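Local coordinates for uncharacterized protein, DUF633, LMOf2365_1472 (Listeria monocytogenes str. 4b F2365, PDB 3GNL), which is of unknown function but is probably a tRNA (adenine(22)-N(1))-methyltransferase with a Rossmann-like domain, at residues Ala26-Asp31 / Asp92-Ala97. Sequence-based numbering, arbitrary orientation.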
ATOM      1  N   ALA A  26      13.938  -4.205   0.352  1.00 22.16           N
ATOM      2  CA  ALA A  26      13.685  -4.384  -1.071  1.00 22.62           C
ATOM      3  C   ALA A  26      12.492  -3.544  -1.492  1.00 22.34           C
ATOM      4  O   ALA A  26      11.407  -3.692  -0.922  1.00 22.58           O
ATOM      5  CB  ALA A  26      13.474  -5.844  -1.443  1.00 23.65           C
ATOM      6  N   ASP A  27      12.716  -2.668  -2.473  1.00 20.14           N
ATOM      7  CA  ASP A  27      11.703  -1.788  -3.014  1.00 19.87           C
ATOM      8  C   ASP A  27      11.253  -2.323  -4.377  1.00 20.08           C
ATOM      9  O   ASP A  27      11.960  -2.168  -5.383  1.00 20.69           O
ATOM     10  CB  ASP A  27      12.277  -0.359  -3.137  1.00 20.74           C
ATOM     11  CG  ASP A  27      11.234   0.669  -3.512  1.00 20.27           C
ATOM     12  OD1 ASP A  27      10.035   0.325  -3.447  1.00 23.86           O
ATOM     13  OD2 ASP A  27      11.597   1.811  -3.855  1.00 21.38           O
ATOM     14  N   ILE A  28      10.053  -2.884  -4.394  1.00 18.38           N
ATOM     15  CA  ILE A  28       9.523  -3.566  -5.567  1.00 18.97           C
ATOM     16  C   ILE A  28       8.839  -2.593  -6.500  1.00 19.06           C
ATOM     17  O   ILE A  28       7.898  -1.897  -6.080  1.00 20.34           O
ATOM     18  CB  ILE A  28       8.546  -4.616  -5.118  1.00 20.94           C
ATOM     19  CG1 ILE A  28       9.192  -5.467  -4.024  1.00 19.99           C
ATOM     20  CG2 ILE A  28       8.055  -5.414  -6.333  1.00 21.35           C
ATOM     21  CD1 ILE A  28      10.486  -6.321  -4.494  1.00 20.48           C
ATOM     22  N   GLY A  29       9.236  -2.552  -7.763  1.00 20.43           N
ATOM     23  CA  GLY A  29       8.716  -1.506  -8.643  1.00 20.54           C
ATOM     24  C   GLY A  29       9.137  -0.131  -8.188  1.00 18.75           C
ATOM     25  O   GLY A  29       8.343   0.845  -8.181  1.00 20.35           O
ATOM     26  N   SER A  30      10.406  -0.010  -7.825  1.00 18.68           N
ATOM     27  CA  SER A  30      10.911   1.236  -7.233  1.00 20.10           C
ATOM     28  C   SER A  30      10.764   2.417  -8.178  1.00 22.61           C
ATOM     29  O   SER A  30      11.058   2.314  -9.388  1.00 23.26           O
ATOM     30  CB  SER A  30      12.397   1.027  -6.963  1.00 20.87           C
ATOM     31  OG  SER A  30      12.904   2.116  -6.225  1.00 22.85           O
ATOM     32  N   ASP A  31      10.330   3.549  -7.644  1.00 19.70           N
ATOM     33  CA  ASP A  31      10.217   4.759  -8.422  1.00 19.13           C
ATOM     34  C   ASP A  31      11.603   5.387  -8.568  1.00 22.45           C
ATOM     35  O   ASP A  31      12.015   6.126  -7.669  1.00 20.81           O
ATOM     36  CB  ASP A  31       9.246   5.703  -7.693  1.00 23.72           C
ATOM     37  CG  ASP A  31       8.903   6.925  -8.505  1.00 26.57           C
ATOM     38  OD1 ASP A  31       9.527   7.157  -9.573  1.00 28.63           O
ATOM     39  OD2 ASP A  31       8.015   7.681  -8.052  1.00 28.02           O
ATOM     40  N   ASP A  92      15.007  -7.547   5.416  1.00 24.96           N
ATOM     41  CA  ASP A  92      14.236  -7.304   6.635  1.00 23.83           C
ATOM     42  C   ASP A  92      12.872  -6.676   6.316  1.00 26.39           C
ATOM     43  O   ASP A  92      11.853  -7.017   6.957  1.00 25.59           O
ATOM     44  CB  ASP A  92      14.972  -6.371   7.600  1.00 26.63           C
ATOM     45  CG  ASP A  92      16.332  -6.921   8.006  1.00 27.72           C
ATOM     46  OD1 ASP A  92      16.319  -8.023   8.588  1.00 29.96           O
ATOM     47  OD2 ASP A  92      17.361  -6.266   7.718  1.00 29.82           O
ATOM     48  N   THR A  93      12.878  -5.783   5.330  1.00 24.41           N
ATOM     49  CA  THR A  93      11.716  -4.950   5.011  1.00 23.07           C
ATOM     50  C   THR A  93      11.447  -4.969   3.511  1.00 23.75           C
ATOM     51  O   THR A  93      12.364  -4.764   2.731  1.00 22.62           O
ATOM     52  CB  THR A  93      11.965  -3.553   5.499  1.00 24.24           C
ATOM     53  OG1 THR A  93      12.151  -3.611   6.911  1.00 24.95           O
ATOM     54  CG2 THR A  93      10.744  -2.663   5.214  1.00 21.90           C
ATOM     55  N   ILE A  94      10.185  -5.142   3.090  1.00 22.32           N
ATOM     56  CA  ILE A  94       9.841  -5.008   1.678  1.00 21.60           C
ATOM     57  C   ILE A  94       8.861  -3.853   1.521  1.00 21.61           C
ATOM     58  O   ILE A  94       7.900  -3.759   2.324  1.00 21.31           O
ATOM     59  CB  ILE A  94       9.181  -6.271   1.098  1.00 22.12           C
ATOM     60  CG1 ILE A  94      10.084  -7.521   1.239  1.00 24.89           C
ATOM     61  CG2 ILE A  94       8.781  -6.051  -0.381  1.00 23.85           C
ATOM     62  CD1 ILE A  94       9.419  -8.783   0.765  1.00 25.59           C
ATOM     63  N   VAL A  95       9.174  -2.962   0.560  1.00 19.17           N
ATOM     64  CA  VAL A  95       8.308  -1.828   0.190  1.00 19.74           C
ATOM     65  C   VAL A  95       7.661  -2.137  -1.130  1.00 19.12           C
ATOM     66  O   VAL A  95       8.337  -2.537  -2.055  1.00 19.92           O
ATOM     67  CB  VAL A  95       9.125  -0.531   0.033  1.00 19.69           C
ATOM     68  CG1 VAL A  95       8.286   0.665  -0.386  1.00 21.04           C
ATOM     69  CG2 VAL A  95       9.896  -0.205   1.315  1.00 21.23           C
ATOM     70  N   ILE A  96       6.328  -2.004  -1.214  1.00 19.32           N
ATOM     71  CA  ILE A  96       5.629  -2.123  -2.523  1.00 19.64           C
ATOM     72  C   ILE A  96       4.661  -0.936  -2.568  1.00 18.22           C
ATOM     73  O   ILE A  96       3.659  -0.923  -1.817  1.00 20.63           O
ATOM     74  CB  ILE A  96       4.857  -3.477  -2.700  1.00 19.59           C
ATOM     75  CG1 ILE A  96       5.720  -4.657  -2.213  1.00 20.83           C
ATOM     76  CG2 ILE A  96       4.441  -3.660  -4.184  1.00 20.96           C
ATOM     77  CD1 ILE A  96       5.012  -5.993  -2.248  1.00 20.84           C
ATOM     78  N   ALA A  97       4.979   0.038  -3.417  1.00 18.10           N
ATOM     79  CA  ALA A  97       4.230   1.304  -3.508  1.00 18.41           C
ATOM     80  C   ALA A  97       3.842   1.591  -4.956  1.00 19.67           C
ATOM     81  O   ALA A  97       4.458   1.071  -5.873  1.00 20.42           O
ATOM     82  CB  ALA A  97       5.071   2.457  -2.941  1.00 19.64           C
TER
HETATM   83  O   HOH W   1       7.606   0.295  -4.569  1.00 22.27           O
HETATM   84  O   HOH W   2       7.568   2.567  -5.923  1.00 22.81           O
HETATM   85  O   HOH W   3       5.601   1.128  -8.510  1.00 24.80           O
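Ile-28 turns its CG1 against two isoleucines of the neighbouring parallel strand, 3.7 Å from Ile-94 CG2 and 4.0 Å from Ile-96 CG1. Its first torsion (chi1 -50°) sets CG1 beside the backbone N and anti to the carbonyl carbon, while Ile-94 turns CG2 toward it across the strand gap. Leu-82 and Val-84, from a loop, also pack on Ile-28. On the face bearing Asp-27 and Val-95, a carboxylate meets a methyl: CG of Asp-27 is anti to the backbone N (chi1 -172°), and OD1 comes to 3.5 Å from Val-95 CG1. Three backbone bonds join the strands, the straightest being Ile-28 N to Val-95 O at 2.9 Å (173° at the hydrogen). The strands, 23-28 and 93-99, strands 1 and 4 by chain order, lie side by side at the centre of the 3-2-1-4-5-7-6 order of a Rossmann-like methyltransferase sheet, and Asp-27 begins the type II turn that leaves the first strand, with Gly-29 at positive phi. The turn fixes the carboxylate as well, since Ser-30 OG donates to Asp-27 OD2 at 2.7 Å from above the carboxylate plane. Where the strands part, water replaces the direct bond: water 1 accepts from Ala-97 N at 2.9 Å and lies 2.7 Å from Ile-28 O and Asp-27 OD1 alike, while water 3 donates to both Gly-29 O and Ala-97 O.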